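Local coordinates for protein D-aminoacyl-tRNA deacylase (Archaeoglobus fulgidus, PDB 1YQE) that probably hydrolyses D-aminoacyl-tRNAs to free tRNA and D-amino acids, limiting the toxicity of mischarged tRNA, with zinc as cofactor, at residues E53-A58 and I74-R79; A58-E63 and P145-K150; N189-V194 and F212-N217; E239-I244 and A265-L270. One frame throughout, in Å; residues are numbered along the deposited sequence.

Contact 1. Residues E53-A58 and I74-R79; sequences ERLIYA and ILFASR. With POP (pyrophosphate 2-), chain B.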
# COMPACT_ATOMS: atom_id res chain seq x y z
N GLU A 53 -19.07 -2.91 -2.12
CA GLU A 53 -18.24 -3.95 -2.69
C GLU A 53 -17.10 -4.36 -1.77
O GLU A 53 -16.60 -3.55 -0.98
CB GLU A 53 -17.62 -3.48 -4.01
CG GLU A 53 -18.60 -3.06 -5.07
CD GLU A 53 -17.90 -2.58 -6.32
OE1 GLU A 53 -18.58 -2.16 -7.28
OE2 GLU A 53 -16.65 -2.61 -6.34
N ARG A 54 -16.70 -5.62 -1.87
CA ARG A 54 -15.58 -6.14 -1.10
C ARG A 54 -14.39 -5.53 -1.85
O ARG A 54 -14.28 -5.69 -3.06
CB ARG A 54 -15.55 -7.66 -1.19
CG ARG A 54 -14.38 -8.32 -0.51
CD ARG A 54 -14.45 -8.18 1.00
NE ARG A 54 -13.42 -8.98 1.66
CZ ARG A 54 -13.30 -10.29 1.52
NH1 ARG A 54 -14.14 -10.96 0.74
NH2 ARG A 54 -12.34 -10.95 2.16
N LEU A 55 -13.52 -4.82 -1.14
CA LEU A 55 -12.38 -4.17 -1.79
C LEU A 55 -11.49 -5.04 -2.68
O LEU A 55 -11.15 -4.63 -3.79
CB LEU A 55 -11.51 -3.45 -0.75
CG LEU A 55 -12.25 -2.38 0.07
CD1 LEU A 55 -11.25 -1.62 0.94
CD2 LEU A 55 -12.98 -1.42 -0.86
N ILE A 56 -11.13 -6.23 -2.22
CA ILE A 56 -10.26 -7.10 -3.03
C ILE A 56 -10.85 -7.46 -4.39
O ILE A 56 -10.12 -7.87 -5.29
CB ILE A 56 -9.90 -8.41 -2.28
CG1 ILE A 56 -11.17 -9.14 -1.84
CG2 ILE A 56 -8.99 -8.10 -1.10
CD1 ILE A 56 -10.90 -10.51 -1.23
N TYR A 57 -12.16 -7.30 -4.55
CA TYR A 57 -12.81 -7.59 -5.82
C TYR A 57 -13.21 -6.30 -6.53
O TYR A 57 -13.85 -6.33 -7.58
CB TYR A 57 -14.05 -8.46 -5.62
CG TYR A 57 -13.76 -9.83 -5.04
CD1 TYR A 57 -14.05 -10.11 -3.70
CD2 TYR A 57 -13.20 -10.83 -5.82
CE1 TYR A 57 -13.78 -11.36 -3.16
CE2 TYR A 57 -12.92 -12.09 -5.28
CZ TYR A 57 -13.21 -12.35 -3.95
OH TYR A 57 -12.95 -13.59 -3.41
N ALA A 58 -12.82 -5.17 -5.95
CA ALA A 58 -13.17 -3.86 -6.51
C ALA A 58 -12.38 -3.42 -7.74
O ALA A 58 -12.00 -2.25 -7.84
CB ALA A 58 -13.06 -2.80 -5.42
N ILE A 74 -5.74 6.92 -4.37
CA ILE A 74 -6.64 6.27 -3.44
C ILE A 74 -5.90 5.63 -2.28
O ILE A 74 -4.87 4.99 -2.46
CB ILE A 74 -7.46 5.15 -4.13
CG1 ILE A 74 -8.35 5.73 -5.23
CG2 ILE A 74 -8.31 4.41 -3.10
CD1 ILE A 74 -9.08 4.66 -6.05
N LEU A 75 -6.43 5.84 -1.08
CA LEU A 75 -5.89 5.21 0.11
C LEU A 75 -7.02 4.28 0.57
O LEU A 75 -8.03 4.74 1.12
CB LEU A 75 -5.58 6.24 1.21
CG LEU A 75 -4.38 7.16 0.98
CD1 LEU A 75 -4.81 8.41 0.23
CD2 LEU A 75 -3.79 7.55 2.32
N PHE A 76 -6.88 2.99 0.31
CA PHE A 76 -7.89 2.02 0.72
C PHE A 76 -7.72 1.76 2.21
O PHE A 76 -6.62 1.44 2.66
CB PHE A 76 -7.72 0.69 -0.02
CG PHE A 76 -8.04 0.76 -1.48
CD1 PHE A 76 -7.03 0.76 -2.43
CD2 PHE A 76 -9.37 0.80 -1.92
CE1 PHE A 76 -7.32 0.80 -3.79
CE2 PHE A 76 -9.67 0.84 -3.28
CZ PHE A 76 -8.65 0.84 -4.21
N ALA A 77 -8.80 1.91 2.96
CA ALA A 77 -8.79 1.69 4.40
C ALA A 77 -9.53 0.38 4.62
O ALA A 77 -10.70 0.27 4.28
CB ALA A 77 -9.50 2.83 5.12
N SER A 78 -8.84 -0.61 5.17
CA SER A 78 -9.46 -1.91 5.37
C SER A 78 -8.87 -2.70 6.52
O SER A 78 -7.85 -2.33 7.09
CB SER A 78 -9.34 -2.72 4.08
OG SER A 78 -9.51 -4.11 4.32
N ARG A 79 -9.52 -3.79 6.85
CA ARG A 79 -9.04 -4.66 7.91
C ARG A 79 -8.05 -5.62 7.26
O ARG A 79 -8.00 -5.75 6.03
CB ARG A 79 -10.19 -5.46 8.51
CG ARG A 79 -10.94 -6.31 7.49
CD ARG A 79 -12.07 -7.08 8.15
NE ARG A 79 -12.96 -7.69 7.16
CZ ARG A 79 -12.61 -8.67 6.34
NH1 ARG A 79 -11.38 -9.17 6.38
NH2 ARG A 79 -13.49 -9.15 5.47
P1 POP B . -9.73 -9.79 3.46
O1 POP B . -9.98 -10.86 4.51
O2 POP B . -10.89 -8.78 3.50
O3 POP B . -9.68 -10.39 2.06
O POP B . -8.36 -8.91 3.78
P2 POP B . -6.81 -9.47 3.55
O4 POP B . -6.75 -10.91 3.11
O5 POP B . -6.04 -9.31 4.82
O6 POP B . -6.21 -8.45 2.46
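Arg54 and Arg79 illustrate how two like charges can be brought together by a shared anion. Their side chains cross at about a right angle, with Arg54 NE 3.8 Å from Arg79 NH2 and the guanidinium planes turned 37° against each other. Arg54, bent at chi2 (68°), gives both NE and NH2 to a single pyrophosphate oxygen, the NH2 to O2 bond being 2.9 Å. Arg79 NH1 donates to O1 on the same phosphorus, also at 2.9 Å. The negative oxygens probably offset much of the repulsion between the two cations. Leu55 follows and forms the apolar half of the contact. Its CD1 rests 3.8 Å from Ser78 CB and 4.2 Å from Phe76 CD2, beside the carbonyl oxygen of Ala77. Ile56 supports Arg54 from within the loop, its CD1 lying 3.6 Å above the centre of the Arg54 guanidinium plane and also touching pyrophosphate O3. Arg54, Ile56 and Arg79 thus line the pyrophosphate pocket, where Ser81 N also bonds to the ligand. Tyr57 N to Arg54 O and Ala58 N to Leu55 O close the 3-10 turn. The loop connects strand 47-51 to helix 61-65 across one side of strand 73-81, where Leu55 also reaches Val9 of strand 6-11 and Phe154 of strand 152-159.

Contact 2. Residues A58-E63 and P145-K150; sequences ADHIDE and PSEISK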
# COMPACT_ATOMS: atom_id res chain seq x y z
N ALA A 58 -12.82 -5.17 -5.95
CA ALA A 58 -13.17 -3.86 -6.51
C ALA A 58 -12.38 -3.42 -7.74
O ALA A 58 -12.00 -2.25 -7.84
CB ALA A 58 -13.06 -2.80 -5.42
N ASP A 59 -12.13 -4.33 -8.67
CA ASP A 59 -11.41 -3.99 -9.90
C ASP A 59 -12.13 -2.83 -10.60
O ASP A 59 -13.36 -2.80 -10.66
CB ASP A 59 -11.35 -5.19 -10.85
CG ASP A 59 -10.20 -6.15 -10.54
OD1 ASP A 59 -10.25 -7.31 -11.01
OD2 ASP A 59 -9.25 -5.75 -9.84
N HIS A 60 -11.36 -1.88 -11.13
CA HIS A 60 -11.90 -0.72 -11.84
C HIS A 60 -12.73 0.24 -11.00
O HIS A 60 -13.42 1.11 -11.54
CB HIS A 60 -12.74 -1.19 -13.04
CG HIS A 60 -11.96 -1.96 -14.06
ND1 HIS A 60 -10.93 -1.40 -14.78
CD2 HIS A 60 -12.03 -3.26 -14.44
CE1 HIS A 60 -10.40 -2.32 -15.57
NE2 HIS A 60 -11.05 -3.46 -15.38
N ILE A 61 -12.66 0.11 -9.68
CA ILE A 61 -13.45 1.00 -8.84
C ILE A 61 -12.99 2.46 -8.95
O ILE A 61 -13.77 3.38 -8.70
CB ILE A 61 -13.42 0.56 -7.36
CG1 ILE A 61 -14.52 1.29 -6.59
CG2 ILE A 61 -12.05 0.85 -6.75
CD1 ILE A 61 -14.67 0.83 -5.16
N ASP A 62 -11.73 2.67 -9.33
CA ASP A 62 -11.23 4.03 -9.49
C ASP A 62 -11.92 4.71 -10.66
O ASP A 62 -12.24 5.90 -10.59
CB ASP A 62 -9.71 4.04 -9.70
CG ASP A 62 -9.25 3.14 -10.83
OD1 ASP A 62 -8.17 3.40 -11.40
OD2 ASP A 62 -9.97 2.16 -11.14
N GLU A 63 -12.16 3.95 -11.74
CA GLU A 63 -12.83 4.49 -12.92
C GLU A 63 -14.27 4.84 -12.58
O GLU A 63 -14.79 5.86 -13.03
CB GLU A 63 -12.83 3.47 -14.06
CG GLU A 63 -11.46 2.96 -14.48
CD GLU A 63 -11.54 1.99 -15.65
OE1 GLU A 63 -12.42 1.10 -15.63
OE2 GLU A 63 -10.71 2.11 -16.57
N PRO A 145 -7.62 -5.56 -5.38
CA PRO A 145 -7.93 -5.44 -6.81
C PRO A 145 -6.66 -5.16 -7.63
O PRO A 145 -5.78 -4.41 -7.20
CB PRO A 145 -8.93 -4.28 -6.83
CG PRO A 145 -8.35 -3.37 -5.75
CD PRO A 145 -8.00 -4.34 -4.64
N SER A 146 -6.56 -5.77 -8.80
CA SER A 146 -5.39 -5.56 -9.63
C SER A 146 -5.63 -4.49 -10.69
O SER A 146 -4.68 -3.84 -11.15
CB SER A 146 -4.99 -6.86 -10.33
OG SER A 146 -6.04 -7.32 -11.16
N GLU A 147 -6.89 -4.29 -11.05
CA GLU A 147 -7.22 -3.32 -12.08
C GLU A 147 -7.50 -1.92 -11.55
O GLU A 147 -8.62 -1.44 -11.59
CB GLU A 147 -8.42 -3.83 -12.89
CG GLU A 147 -8.30 -5.29 -13.31
CD GLU A 147 -6.99 -5.61 -14.01
OE1 GLU A 147 -6.74 -5.06 -15.10
OE2 GLU A 147 -6.20 -6.41 -13.48
N ILE A 148 -6.45 -1.28 -11.05
CA ILE A 148 -6.54 0.08 -10.52
C ILE A 148 -5.43 0.88 -11.20
O ILE A 148 -4.26 0.52 -11.10
CB ILE A 148 -6.31 0.12 -8.99
CG1 ILE A 148 -7.35 -0.77 -8.28
CG2 ILE A 148 -6.40 1.56 -8.49
CD1 ILE A 148 -8.80 -0.31 -8.43
N SER A 149 -5.81 1.94 -11.91
CA SER A 149 -4.85 2.77 -12.64
C SER A 149 -4.39 3.97 -11.83
O SER A 149 -3.29 4.48 -12.04
CB SER A 149 -5.47 3.27 -13.95
OG SER A 149 -5.65 2.20 -14.85
N LYS A 150 -5.23 4.44 -10.92
CA LYS A 150 -4.86 5.57 -10.08
C LYS A 150 -3.88 5.05 -9.04
O LYS A 150 -3.98 3.90 -8.61
CB LYS A 150 -6.09 6.14 -9.38
CG LYS A 150 -6.93 7.09 -10.23
CD LYS A 150 -6.26 8.44 -10.37
CE LYS A 150 -7.01 9.33 -11.36
NZ LYS A 150 -8.43 9.51 -10.98
O HOH W 1 -9.09 1.09 -13.76
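Asp59 and Glu147 lie where the two chains draw closest, their CA atoms 4.8 Å apart. A type II beta turn from Ala58 to Ile61 leads into helix 61-65 with His60 at the N-cap, and it faces an inverse gamma turn centred on Glu147. One backbone bond ties the turns together, His60 N to Glu147 O at 2.8 Å. Carboxylates supply the other polar links. Asp59 OD2 accepts Glu147 N at 3.0 Å, almost straight at 173° although the donor comes from above the carboxylate plane; Ser146 N adds a weak bond to the same oxygen. Asp62, its CG in the crowded position between N and carbonyl carbon (chi1 53°), uses OD1 for two successive amides, Ser149 N at 2.8 Å and Lys150 N at 3.2 Å, both reaching it from the same face. A water donates to its other oxygen, OD2. An alanine in place of Asp62 would probably leave the Ser149 and Lys150 amides without their acceptor and let this part of the loop shift. Between the polar links, Glu147 CB lies over one face of the His60 ring, 3.7 Å from its centroid, a CH-pi contact, while Ile148 CD1 packs 3.8 Å from Ile61 CG2. Asp59, just before the N-cap residue, and Asp62, in the first turn of helix 61-65, fasten the loop before strand 152-159 to the start of the helix; the loop's Pro145, which follows a cis peptide bond, has its side chain about 8 Å from the pyrophosphate, nearest atoms.

Contact 3. Residues N189-V194 and F212-N217; sequences NVAVGV and FTFGHN
Asn189 O receives the shortest bond between these strands, from Thr213 N at 2.8 Å; the donor lies nearly along the C=O axis, at 178°. Phe212 CA adds a CA-H...O contact to the same oxygen. The ladder continues as Ala191 N bonds to Thr213 O and Gly215 N to Ala191 O. Beyond that the register slips by one residue, so that Gly193 N donates to His216 O, at 3.0 Å. This beta bulge lies at the corner where strand 212-218 turns at Gly215. The side chains of Asn189, Ala191, Phe212 and Phe214 share one face of the sheet. Asn189 CB stands over the centre of the Phe212 ring, 3.5 Å from the centroid, a CH-pi contact, while Ala191 CB touches the same ring at its edge, 3.9 Å from CD2. The neighbouring ring of Phe214 turns an edge to Gly193, with CD1 3.8 Å from Gly193 N. On the other face Val190 CG2 and Thr213 CG2 lie side by side. Close packing probably accounts for Gly193: Asn217 OD1 comes within 3.0 Å of its CA, any CB there would clash with that oxygen, and the oxygen is held by Gln203 of helix 201-209. His216 is fixed at both ring nitrogens, by Thr141 and the carbonyl of Ala110. Helix 201-209 packs Ile206 on Phe212 and Phe214, completing a beta-alpha-beta crossover whose two strands lie next to each other in the four-stranded parallel sheet.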
# COMPACT_ATOMS: atom_id res chain seq x y z
N ASN A 189 13.33 7.93 -2.50
CA ASN A 189 13.86 7.00 -3.50
C ASN A 189 12.85 5.85 -3.59
O ASN A 189 12.42 5.33 -2.57
CB ASN A 189 15.23 6.49 -3.06
CG ASN A 189 16.26 7.61 -2.98
OD1 ASN A 189 16.53 8.28 -3.97
ND2 ASN A 189 16.83 7.81 -1.80
N VAL A 190 12.48 5.47 -4.81
CA VAL A 190 11.49 4.42 -5.02
C VAL A 190 12.08 3.12 -5.55
O VAL A 190 12.84 3.12 -6.52
CB VAL A 190 10.39 4.88 -6.00
CG1 VAL A 190 9.29 3.83 -6.09
CG2 VAL A 190 9.82 6.23 -5.57
N ALA A 191 11.71 2.01 -4.93
CA ALA A 191 12.20 0.72 -5.37
C ALA A 191 11.11 -0.33 -5.43
O ALA A 191 10.04 -0.17 -4.84
CB ALA A 191 13.30 0.24 -4.43
N VAL A 192 11.38 -1.38 -6.19
CA VAL A 192 10.48 -2.52 -6.26
C VAL A 192 11.33 -3.51 -5.46
O VAL A 192 12.54 -3.58 -5.66
CB VAL A 192 10.30 -3.04 -7.70
CG1 VAL A 192 9.76 -4.46 -7.65
CG2 VAL A 192 9.31 -2.16 -8.45
N GLY A 193 10.72 -4.25 -4.55
CA GLY A 193 11.49 -5.19 -3.77
C GLY A 193 11.26 -6.62 -4.21
O GLY A 193 10.16 -6.97 -4.62
N VAL A 194 12.31 -7.43 -4.12
CA VAL A 194 12.23 -8.83 -4.52
C VAL A 194 12.86 -9.71 -3.45
O VAL A 194 14.05 -9.56 -3.13
CB VAL A 194 12.96 -9.07 -5.87
CG1 VAL A 194 12.95 -10.56 -6.21
CG2 VAL A 194 12.27 -8.28 -6.99
N PHE A 212 14.25 5.39 1.51
CA PHE A 212 13.65 4.57 0.46
C PHE A 212 12.22 4.17 0.75
O PHE A 212 11.84 3.94 1.90
CB PHE A 212 14.47 3.29 0.26
CG PHE A 212 15.41 3.34 -0.90
CD1 PHE A 212 16.69 3.86 -0.76
CD2 PHE A 212 15.02 2.84 -2.15
CE1 PHE A 212 17.58 3.88 -1.83
CE2 PHE A 212 15.90 2.86 -3.23
CZ PHE A 212 17.19 3.38 -3.07
N THR A 213 11.44 4.07 -0.31
CA THR A 213 10.06 3.64 -0.19
C THR A 213 9.92 2.57 -1.26
O THR A 213 10.82 2.38 -2.07
CB THR A 213 9.05 4.77 -0.45
OG1 THR A 213 7.73 4.27 -0.21
CG2 THR A 213 9.13 5.27 -1.90
N PHE A 214 8.79 1.87 -1.26
CA PHE A 214 8.55 0.80 -2.22
C PHE A 214 7.25 1.00 -2.96
O PHE A 214 6.34 1.68 -2.48
CB PHE A 214 8.48 -0.55 -1.51
CG PHE A 214 9.79 -1.00 -0.92
CD1 PHE A 214 10.68 -1.74 -1.69
CD2 PHE A 214 10.14 -0.65 0.37
CE1 PHE A 214 11.92 -2.13 -1.17
CE2 PHE A 214 11.37 -1.04 0.91
CZ PHE A 214 12.26 -1.78 0.13
N GLY A 215 7.18 0.41 -4.15
CA GLY A 215 5.97 0.44 -4.93
C GLY A 215 5.44 -0.97 -4.71
O GLY A 215 4.59 -1.20 -3.84
N HIS A 216 5.97 -1.92 -5.46
CA HIS A 216 5.56 -3.31 -5.32
C HIS A 216 6.68 -4.10 -4.64
O HIS A 216 7.83 -3.66 -4.61
CB HIS A 216 5.23 -3.91 -6.69
CG HIS A 216 3.86 -3.55 -7.17
ND1 HIS A 216 2.72 -4.06 -6.59
CD2 HIS A 216 3.45 -2.68 -8.13
CE1 HIS A 216 1.66 -3.52 -7.17
NE2 HIS A 216 2.08 -2.68 -8.10
N ASN A 217 6.31 -5.24 -4.07
CA ASN A 217 7.24 -6.11 -3.37
C ASN A 217 6.80 -7.54 -3.65
O ASN A 217 5.61 -7.84 -3.55
CB ASN A 217 7.20 -5.87 -1.86
CG ASN A 217 8.20 -4.83 -1.40
OD1 ASN A 217 9.39 -4.95 -1.67
ND2 ASN A 217 7.72 -3.81 -0.69

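Contact 4. Residues E239-I244 and A265-L270; sequences EAEYII and AGVEVL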
# COMPACT_ATOMS: atom_id res chain seq x y z
N GLU A 239 7.26 3.53 -10.87
CA GLU A 239 8.08 4.71 -11.15
C GLU A 239 9.36 4.59 -10.33
O GLU A 239 9.94 5.58 -9.88
CB GLU A 239 7.30 6.00 -10.83
CG GLU A 239 6.03 6.13 -11.67
CD GLU A 239 5.31 7.47 -11.54
OE1 GLU A 239 4.12 7.53 -11.91
OE2 GLU A 239 5.93 8.46 -11.09
N ALA A 240 9.80 3.35 -10.16
CA ALA A 240 11.00 3.03 -9.40
C ALA A 240 12.29 3.25 -10.18
O ALA A 240 12.33 3.08 -11.40
CB ALA A 240 10.94 1.59 -8.92
N GLU A 241 13.33 3.63 -9.46
CA GLU A 241 14.64 3.83 -10.07
C GLU A 241 15.57 2.74 -9.55
O GLU A 241 16.76 2.72 -9.88
CB GLU A 241 15.22 5.20 -9.71
CG GLU A 241 14.54 6.38 -10.40
CD GLU A 241 14.53 6.24 -11.92
OE1 GLU A 241 15.55 5.80 -12.49
OE2 GLU A 241 13.50 6.58 -12.54
N TYR A 242 15.03 1.83 -8.75
CA TYR A 242 15.84 0.76 -8.16
C TYR A 242 15.05 -0.52 -7.90
O TYR A 242 13.83 -0.51 -7.83
CB TYR A 242 16.36 1.19 -6.78
CG TYR A 242 17.15 2.47 -6.72
CD1 TYR A 242 18.53 2.46 -6.94
CD2 TYR A 242 16.53 3.68 -6.44
CE1 TYR A 242 19.27 3.63 -6.86
CE2 TYR A 242 17.26 4.86 -6.36
CZ TYR A 242 18.63 4.83 -6.57
OH TYR A 242 19.36 5.99 -6.48
N ILE A 243 15.79 -1.61 -7.76
CA ILE A 243 15.22 -2.90 -7.39
C ILE A 243 16.07 -3.27 -6.18
O ILE A 243 17.29 -3.29 -6.27
CB ILE A 243 15.41 -4.00 -8.45
CG1 ILE A 243 14.64 -3.67 -9.72
CG2 ILE A 243 14.89 -5.34 -7.89
CD1 ILE A 243 14.83 -4.67 -10.84
N ILE A 244 15.43 -3.52 -5.05
CA ILE A 244 16.17 -3.92 -3.85
C ILE A 244 15.92 -5.40 -3.65
O ILE A 244 14.78 -5.86 -3.76
CB ILE A 244 15.69 -3.15 -2.60
CG1 ILE A 244 16.05 -1.67 -2.73
CG2 ILE A 244 16.32 -3.73 -1.35
CD1 ILE A 244 15.41 -0.80 -1.67
N ALA A 265 15.01 -1.97 -17.88
CA ALA A 265 14.35 -0.77 -17.38
C ALA A 265 15.33 0.35 -17.06
O ALA A 265 14.92 1.49 -16.81
CB ALA A 265 13.54 -1.12 -16.13
N GLY A 266 16.62 0.04 -17.05
CA GLY A 266 17.62 1.06 -16.76
C GLY A 266 17.64 1.50 -15.31
O GLY A 266 17.83 2.68 -15.01
N VAL A 267 17.45 0.55 -14.40
CA VAL A 267 17.47 0.89 -12.98
C VAL A 267 18.60 0.14 -12.28
O VAL A 267 19.15 -0.81 -12.83
CB VAL A 267 16.11 0.58 -12.32
CG1 VAL A 267 15.02 1.42 -12.99
CG2 VAL A 267 15.78 -0.91 -12.44
N GLU A 268 18.95 0.59 -11.08
CA GLU A 268 20.03 -0.04 -10.32
C GLU A 268 19.57 -1.05 -9.27
O GLU A 268 18.57 -0.83 -8.58
CB GLU A 268 20.88 1.05 -9.64
CG GLU A 268 21.90 0.51 -8.65
CD GLU A 268 22.79 1.60 -8.08
OE1 GLU A 268 22.25 2.64 -7.63
OE2 GLU A 268 24.02 1.42 -8.07
N VAL A 269 20.30 -2.15 -9.16
CA VAL A 269 19.99 -3.19 -8.18
C VAL A 269 20.83 -2.97 -6.92
O VAL A 269 22.04 -2.81 -7.01
CB VAL A 269 20.32 -4.60 -8.71
CG1 VAL A 269 20.01 -5.64 -7.63
CG2 VAL A 269 19.53 -4.90 -9.97
N LEU A 270 20.17 -2.97 -5.76
CA LEU A 270 20.85 -2.78 -4.48
C LEU A 270 20.48 -3.85 -3.44
O LEU A 270 19.32 -4.27 -3.36
CB LEU A 270 20.49 -1.40 -3.89
CG LEU A 270 21.04 -0.15 -4.57
CD1 LEU A 270 20.49 1.08 -3.87
CD2 LEU A 270 22.57 -0.15 -4.52
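Val267 is a bump that fits into the hollow formed by the carbonyl oxygens of Ala240 and Glu241 and the side chain of Ile243. Its CB abuts Glu241 O at 3.3 Å and its CG1 fits against Ala240 O at 3.5 Å. The other methyl, CG2, placed between the backbone N and the carbonyl carbon, meets Ile243 CG1 at 4.0 Å, the two side chains crossing at about a right angle. Tyr242 projects from the face opposite Ile243. Its ring runs beside the Glu268 side chain, the carboxylate nearly coplanar with it (20°), and OE1 lies at the ring edge, 3.2 Å from CE1. Leu270 CD1 packs against the same ring, 3.9 Å from Tyr242 CD1. An alanine in place of Tyr242 would probably open a gap beside Leu270 CD1 and the Glu268 carboxylate and cost Phe212 one of its edge-to-face partners. The backbones are joined by a parallel ladder: Glu268 N to Glu241 O, Ile243 N to Glu268 O, and Leu270 N to Ile243 O, the last at 2.9 Å. Both strands follow helices that end in Schellman motifs, with Glu239 and Gly266 as the residues of positive phi. Ile243 and Val269 both touch Val258 of helix 252-265, which links the strands as a beta-alpha-beta unit with 268-271 as the outermost strand of the parallel sheet in this chain.

In the fold
The four contacts divide between two sheets. Contact 1 includes strand 73-81 of the mixed sheet, and contact 2 joins helix 61-65 to the loop leading into strand 152-159. Their centres are 10 Å apart; they share Ala58, their segments alternate along the chain, and Leu55 O packs against Pro145 CD. Contacts 3 and 4, centres 9 Å apart, follow in series within the parallel sheet: one crossover puts 212-218 on one side of 189-194, and the other puts 268-271 beyond 242-245, the neighbour on its other side. The pyrophosphate site lies with contact 1, across the chain's centre from contacts 3 and 4, whose centres are about 21 and 28 Å away and which join strands of the second sheet.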